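Long-range contacts in outer surface protein (Borrelia burgdorferi, PDB 2YN7), which is of unknown molecular function but is an outer surface lipoprotein associated with the infectious phenotype of the Lyme disease spirochaete: residues 31-36 against 77-82; 38-43 against 91-96. All coordinates share one frame; numbering follows the deposited sequence.

Both contacts pin the long loop between helices 8-26 and 72-84 onto the all-helical body of the PFam54_60-type domain, at two successive helices: contact 1 on helix 72-84, contact 2 on helix 89-102. Their centres lie about 11 Å apart and they meet directly, through Tyr82 of contact 1. Each is largely buried, and each joins aromatic packing to an ion pair, but in different places. In 31-36 against 77-82 the carboxylate is buried and held by three bonds; in 38-43 against 91-96 the apolar side chains and a glycine backbone are buried, while the lysine-glutamate pair lies at the partly exposed margin.

Contact 1 (31-36 against 77-82)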
loop_
_atom_site.group_PDB
_atom_site.type_symbol
_atom_site.label_atom_id
_atom_site.label_comp_id
_atom_site.label_asym_id
_atom_site.label_seq_id
_atom_site.Cartn_x
_atom_site.Cartn_y
_atom_site.Cartn_z
ATOM N N PHE A 31 -13.015 11.328 3.571
ATOM C CA PHE A 31 -14.082 11.790 4.436
ATOM C C PHE A 31 -13.774 13.095 5.113
ATOM O O PHE A 31 -14.052 13.296 6.268
ATOM C CB PHE A 31 -14.483 10.715 5.442
ATOM N N GLY A 32 -13.164 13.993 4.382
ATOM C CA GLY A 32 -12.517 15.111 4.999
ATOM C C GLY A 32 -11.329 14.703 5.842
ATOM O O GLY A 32 -11.180 15.134 6.968
ATOM N N PHE A 33 -10.486 13.847 5.288
ATOM C CA PHE A 33 -9.167 13.597 5.864
ATOM C C PHE A 33 -8.280 14.669 5.292
ATOM O O PHE A 33 -8.289 14.909 4.086
ATOM C CB PHE A 33 -8.632 12.209 5.475
ATOM C CG PHE A 33 -7.178 11.980 5.820
ATOM C CD1 PHE A 33 -6.806 11.566 7.093
ATOM C CD2 PHE A 33 -6.179 12.134 4.851
ATOM C CE1 PHE A 33 -5.476 11.344 7.402
ATOM C CE2 PHE A 33 -4.842 11.926 5.163
ATOM C CZ PHE A 33 -4.495 11.522 6.439
ATOM N N ARG A 34 -7.522 15.322 6.156
ATOM C CA ARG A 34 -6.633 16.356 5.691
ATOM C C ARG A 34 -5.199 16.035 6.103
ATOM O O ARG A 34 -4.934 15.646 7.241
ATOM C CB ARG A 34 -7.087 17.732 6.193
ATOM C CG ARG A 34 -6.481 18.906 5.440
ATOM C CD ARG A 34 -6.898 18.928 3.970
ATOM N NE ARG A 34 -5.738 18.849 3.074
ATOM C CZ ARG A 34 -4.810 19.799 2.921
ATOM N NH1 ARG A 34 -4.881 20.946 3.605
ATOM N NH2 ARG A 34 -3.798 19.598 2.074
ATOM N N GLU A 35 -4.290 16.163 5.148
ATOM C CA GLU A 35 -2.870 16.045 5.397
ATOM C C GLU A 35 -2.453 17.217 6.273
ATOM O O GLU A 35 -2.808 18.373 6.038
ATOM C CB GLU A 35 -2.127 16.054 4.055
ATOM C CG GLU A 35 -0.668 16.416 4.058
ATOM C CD GLU A 35 -0.029 16.171 2.688
ATOM O OE1 GLU A 35 -0.182 17.016 1.789
ATOM O OE2 GLU A 35 0.643 15.125 2.495
ATOM N N THR A 36 -1.705 16.915 7.309
ATOM C CA THR A 36 -1.117 17.978 8.093
ATOM C C THR A 36 -0.080 18.808 7.283
ATOM O O THR A 36 0.363 18.385 6.203
ATOM C CB THR A 36 -0.633 17.393 9.416
ATOM O OG1 THR A 36 -0.914 18.330 10.454
ATOM C CG2 THR A 36 0.807 17.043 9.394
ATOM N N GLU A 77 0.159 10.737 -4.385
ATOM C CA GLU A 77 0.993 9.667 -3.885
ATOM C C GLU A 77 1.083 9.625 -2.370
ATOM O O GLU A 77 0.853 8.584 -1.790
ATOM C CB GLU A 77 2.373 9.627 -4.541
ATOM C CG GLU A 77 2.260 8.780 -5.780
ATOM C CD GLU A 77 3.356 7.769 -5.902
ATOM O OE1 GLU A 77 4.393 7.882 -5.230
ATOM O OE2 GLU A 77 3.175 6.870 -6.709
ATOM N N ARG A 78 1.413 10.737 -1.732
ATOM C CA ARG A 78 1.287 10.777 -0.273
ATOM C C ARG A 78 -0.086 10.255 0.173
ATOM O O ARG A 78 -0.148 9.536 1.141
ATOM C CB ARG A 78 1.539 12.161 0.312
ATOM C CG ARG A 78 2.903 12.726 0.011
ATOM C CD ARG A 78 3.189 13.985 0.805
ATOM N NE ARG A 78 2.236 15.081 0.551
ATOM C CZ ARG A 78 2.397 16.028 -0.378
ATOM N NH1 ARG A 78 3.470 16.021 -1.177
ATOM N NH2 ARG A 78 1.488 17.012 -0.490
ATOM N N ASN A 79 -1.169 10.602 -0.524
ATOM C CA ASN A 79 -2.506 10.106 -0.136
ATOM C C ASN A 79 -2.659 8.570 -0.206
ATOM O O ASN A 79 -3.473 7.996 0.510
ATOM C CB ASN A 79 -3.631 10.846 -0.877
ATOM C CG ASN A 79 -4.044 12.161 -0.173
ATOM O OD1 ASN A 79 -4.436 12.158 0.995
ATOM N ND2 ASN A 79 -3.958 13.284 -0.890
ATOM N N LYS A 80 -1.848 7.910 -1.043
ATOM C CA LYS A 80 -1.717 6.448 -1.049
ATOM C C LYS A 80 -1.000 5.942 0.172
ATOM O O LYS A 80 -1.339 4.872 0.665
ATOM C CB LYS A 80 -0.923 5.930 -2.243
ATOM C CG LYS A 80 -1.197 6.624 -3.558
ATOM C CD LYS A 80 -1.913 5.705 -4.482
ATOM C CE LYS A 80 -1.823 6.221 -5.893
ATOM N NZ LYS A 80 -3.278 6.367 -6.221
ATOM N N PHE A 81 0.018 6.662 0.645
ATOM C CA PHE A 81 0.626 6.257 1.881
ATOM C C PHE A 81 -0.414 6.258 3.028
ATOM O O PHE A 81 -0.448 5.322 3.839
ATOM C CB PHE A 81 1.926 7.041 2.229
ATOM C CG PHE A 81 2.712 6.410 3.339
ATOM C CD1 PHE A 81 3.424 5.218 3.124
ATOM C CD2 PHE A 81 2.690 6.958 4.637
ATOM C CE1 PHE A 81 4.118 4.576 4.164
ATOM C CE2 PHE A 81 3.401 6.344 5.685
ATOM C CZ PHE A 81 4.102 5.139 5.443
ATOM N N TYR A 82 -1.252 7.298 3.078
ATOM C CA TYR A 82 -2.233 7.483 4.155
ATOM C C TYR A 82 -3.339 6.449 4.025
ATOM O O TYR A 82 -3.802 5.915 5.021
ATOM C CB TYR A 82 -2.811 8.923 4.161
ATOM C CG TYR A 82 -1.777 10.019 4.116
ATOM C CD1 TYR A 82 -0.543 9.893 4.809
ATOM C CD2 TYR A 82 -1.991 11.167 3.362
ATOM C CE1 TYR A 82 0.429 10.908 4.747
ATOM C CE2 TYR A 82 -1.058 12.186 3.319
ATOM C CZ TYR A 82 0.151 12.060 3.999
ATOM O OH TYR A 82 1.078 13.089 3.936
#
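The loop that follows helix 8-26 is fastened to helix 72-84 by a buried carboxylate, that of Glu35, which faces both Arg78 and Tyr82. Arg78 grips it side-on with two nitrogens: NE reaches Glu35 OE2 at 2.5 Å, and NH2 reaches Glu35 OE1 at 2.8 Å. The carboxylate and guanidinium planes are only 28° apart, and Arg78 meets both oxygens on their syn sides, at OE2 slightly out of the carboxylate plane. Tyr82 OH donates to the anti lone pair of Glu35 OE2, also at 2.5 Å, from a ring almost perpendicular to the carboxylate. Glu35 reaches this far because its chain is extended, with CG trans to the backbone N (chi1 159°). Arg78 and Tyr82 are one helical turn apart, so a single acid spans i and i+4 of helix 72-84 from the loop. Within that turn, the carbonyl O of Arg78 sits over the centre of the Tyr82 ring, 3.3 Å above its plane. Towards the start of the loop, Phe33 CE2 lies 3.5 Å from Tyr82 CD2, the two rings meeting obliquely with planes at 54°. Arg78 NH1 turns to the carbonyls of Leu67 and Ser69, whereas Phe33 also packs edge-to-face with Phe87.

Contact 2 (38-43 against 91-96); sequences DQFKMK and KIEQFG
Phe40 and Met42 press a tight loop turn against one side of helix 89-102, where Ile92 and Gly96, one helical turn apart, receive them. The turn is a type I' beta turn from Gln39 to Met42, with Phe40 and Lys41 at its two central positions, both with positive phi. Packing is tight at Gly96: its CA lies 3.1 Å from Phe40 O in a nearly straight CA-H...O contact (164° at the hydrogen), and Met42 CG rests 3.6 Å from the same CA. With no side chain on Gly96, the turn's backbone can come this near to the helix. Beside it, Ile92 lies over one face of the Phe40 ring, offset toward the rim, its CG2 branch 3.6 Å from Phe40 CG. The Met42 chain bends at its last torsion (chi3 -72°), bringing CE to 4.0 Å from Ile92 CG2, while SD lies near the edge of the Phe95 ring. Tyr82 of the preceding helix packs edge-to-face with Phe40, and Phe81 touches Met42, so this apolar layer runs on into helix 72-84.

The other flank is polar and partly exposed. Lys41 crosses Glu93 at a slant, its CG, CD and CE all passing close to OE2, and NZ forms a salt bridge with Glu93 OE2, modelled unusually short at 2.5 Å, a value that is uncertain. Asp38 OD2 joins more loosely, 3.8 Å from Lys41 NZ. The lysine thus lies between two acids, Asp38 OD2 and Glu93 OE2 being 5.1 Å apart, and its positive charge probably eases their mutual repulsion.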
loop_
_atom_site.group_PDB
_atom_site.type_symbol
_atom_site.label_atom_id
_atom_site.label_comp_id
_atom_site.label_asym_id
_atom_site.label_seq_id
_atom_site.Cartn_x
_atom_site.Cartn_y
_atom_site.Cartn_z
ATOM N N ASP A 38 3.072 19.701 7.859
ATOM C CA ASP A 38 4.409 19.120 7.837
ATOM C C ASP A 38 4.360 17.691 7.311
ATOM O O ASP A 38 5.317 16.916 7.482
ATOM C CB ASP A 38 5.059 19.192 9.230
ATOM C CG ASP A 38 4.409 18.260 10.255
ATOM O OD1 ASP A 38 3.330 17.681 10.008
ATOM O OD2 ASP A 38 5.006 18.090 11.331
ATOM N N GLN A 39 3.232 17.348 6.684
ATOM C CA GLN A 39 3.012 16.011 6.125
ATOM C C GLN A 39 3.273 14.857 7.131
ATOM O O GLN A 39 3.896 13.844 6.776
ATOM C CB GLN A 39 3.832 15.821 4.830
ATOM C CG GLN A 39 3.410 16.761 3.709
ATOM C CD GLN A 39 4.450 16.891 2.593
ATOM O OE1 GLN A 39 4.410 17.853 1.839
ATOM N NE2 GLN A 39 5.373 15.926 2.478
ATOM N N PHE A 40 2.763 15.017 8.359
ATOM C CA PHE A 40 2.855 14.007 9.430
ATOM C C PHE A 40 4.308 13.741 9.794
ATOM O O PHE A 40 4.731 12.588 10.025
ATOM C CB PHE A 40 2.097 12.734 9.040
ATOM C CG PHE A 40 0.608 12.949 8.872
ATOM C CD1 PHE A 40 -0.224 13.080 9.990
ATOM C CD2 PHE A 40 0.040 13.036 7.597
ATOM C CE1 PHE A 40 -1.605 13.285 9.818
ATOM C CE2 PHE A 40 -1.332 13.232 7.429
ATOM C CZ PHE A 40 -2.159 13.357 8.541
ATOM N N LYS A 41 5.074 14.831 9.812
ATOM C CA LYS A 41 6.501 14.824 10.146
ATOM C C LYS A 41 7.380 14.218 9.043
ATOM O O LYS A 41 8.538 13.924 9.244
ATOM C CB LYS A 41 6.721 14.183 11.532
ATOM C CG LYS A 41 5.988 14.944 12.641
ATOM C CD LYS A 41 6.600 14.704 14.013
ATOM C CE LYS A 41 6.228 15.806 15.013
ATOM N NZ LYS A 41 4.864 16.320 14.700
ATOM N N MET A 42 6.850 14.092 7.850
ATOM C CA MET A 42 7.569 13.496 6.761
ATOM C C MET A 42 7.873 14.429 5.611
ATOM O O MET A 42 8.544 14.080 4.723
ATOM C CB MET A 42 6.913 12.197 6.333
ATOM C CG MET A 42 7.003 11.083 7.359
ATOM S SD MET A 42 6.201 9.560 6.920
ATOM C CE MET A 42 4.511 9.961 7.063
ATOM N N LYS A 43 7.341 15.618 5.631
ATOM C CA LYS A 43 7.767 16.610 4.672
ATOM C C LYS A 43 9.274 16.810 4.660
ATOM O O LYS A 43 9.895 16.700 3.652
ATOM C CB LYS A 43 7.078 17.926 4.861
ATOM C CG LYS A 43 7.362 18.833 3.704
ATOM C CD LYS A 43 6.423 19.993 3.646
ATOM C CE LYS A 43 7.179 21.250 3.915
ATOM N NZ LYS A 43 7.651 21.370 5.291
ATOM N N LYS A 91 -1.876 7.197 13.718
ATOM C CA LYS A 91 -0.974 6.172 13.280
ATOM C C LYS A 91 0.035 6.701 12.271
ATOM O O LYS A 91 1.189 6.426 12.393
ATOM C CB LYS A 91 -1.722 4.996 12.736
ATOM C CG LYS A 91 -0.861 3.841 12.396
ATOM C CD LYS A 91 -1.734 2.702 11.978
ATOM C CE LYS A 91 -1.072 1.857 10.939
ATOM N NZ LYS A 91 -1.288 0.420 11.121
ATOM N N ILE A 92 -0.422 7.498 11.314
ATOM C CA ILE A 92 0.492 8.131 10.351
ATOM C C ILE A 92 1.487 9.056 11.039
ATOM O O ILE A 92 2.708 8.987 10.791
ATOM C CB ILE A 92 -0.280 8.857 9.235
ATOM C CG1 ILE A 92 -1.271 7.873 8.626
ATOM C CG2 ILE A 92 0.679 9.395 8.176
ATOM C CD1 ILE A 92 -2.315 8.483 7.748
ATOM N N GLU A 93 0.975 9.862 11.960
ATOM C CA GLU A 93 1.834 10.747 12.762
ATOM C C GLU A 93 2.856 9.962 13.564
ATOM O O GLU A 93 4.015 10.352 13.632
ATOM C CB GLU A 93 0.988 11.653 13.699
ATOM C CG GLU A 93 1.422 13.125 13.700
ATOM C CD GLU A 93 2.630 13.377 14.588
ATOM O OE1 GLU A 93 2.940 12.500 15.449
ATOM O OE2 GLU A 93 3.275 14.450 14.431
ATOM N N GLN A 94 2.414 8.868 14.175
ATOM C CA GLN A 94 3.293 8.036 15.021
ATOM C C GLN A 94 4.402 7.392 14.151
ATOM O O GLN A 94 5.562 7.286 14.577
ATOM C CB GLN A 94 2.479 6.991 15.826
ATOM C CG GLN A 94 1.703 7.588 17.010
ATOM C CD GLN A 94 0.379 6.862 17.355
ATOM O OE1 GLN A 94 0.050 5.816 16.801
ATOM N NE2 GLN A 94 -0.366 7.421 18.272
ATOM N N PHE A 95 4.040 7.001 12.923
ATOM C CA PHE A 95 5.011 6.478 11.973
ATOM C C PHE A 95 5.921 7.609 11.491
ATOM O O PHE A 95 7.124 7.439 11.445
ATOM C CB PHE A 95 4.301 5.781 10.791
ATOM C CG PHE A 95 5.230 5.077 9.846
ATOM C CD1 PHE A 95 5.769 5.747 8.755
ATOM C CD2 PHE A 95 5.572 3.726 10.043
ATOM C CE1 PHE A 95 6.629 5.083 7.882
ATOM C CE2 PHE A 95 6.423 3.071 9.170
ATOM C CZ PHE A 95 6.957 3.753 8.097
ATOM N N GLY A 96 5.349 8.762 11.150
ATOM C CA GLY A 96 6.147 9.891 10.691
ATOM C C GLY A 96 7.221 10.346 11.681
ATOM O O GLY A 96 8.300 10.798 11.282
#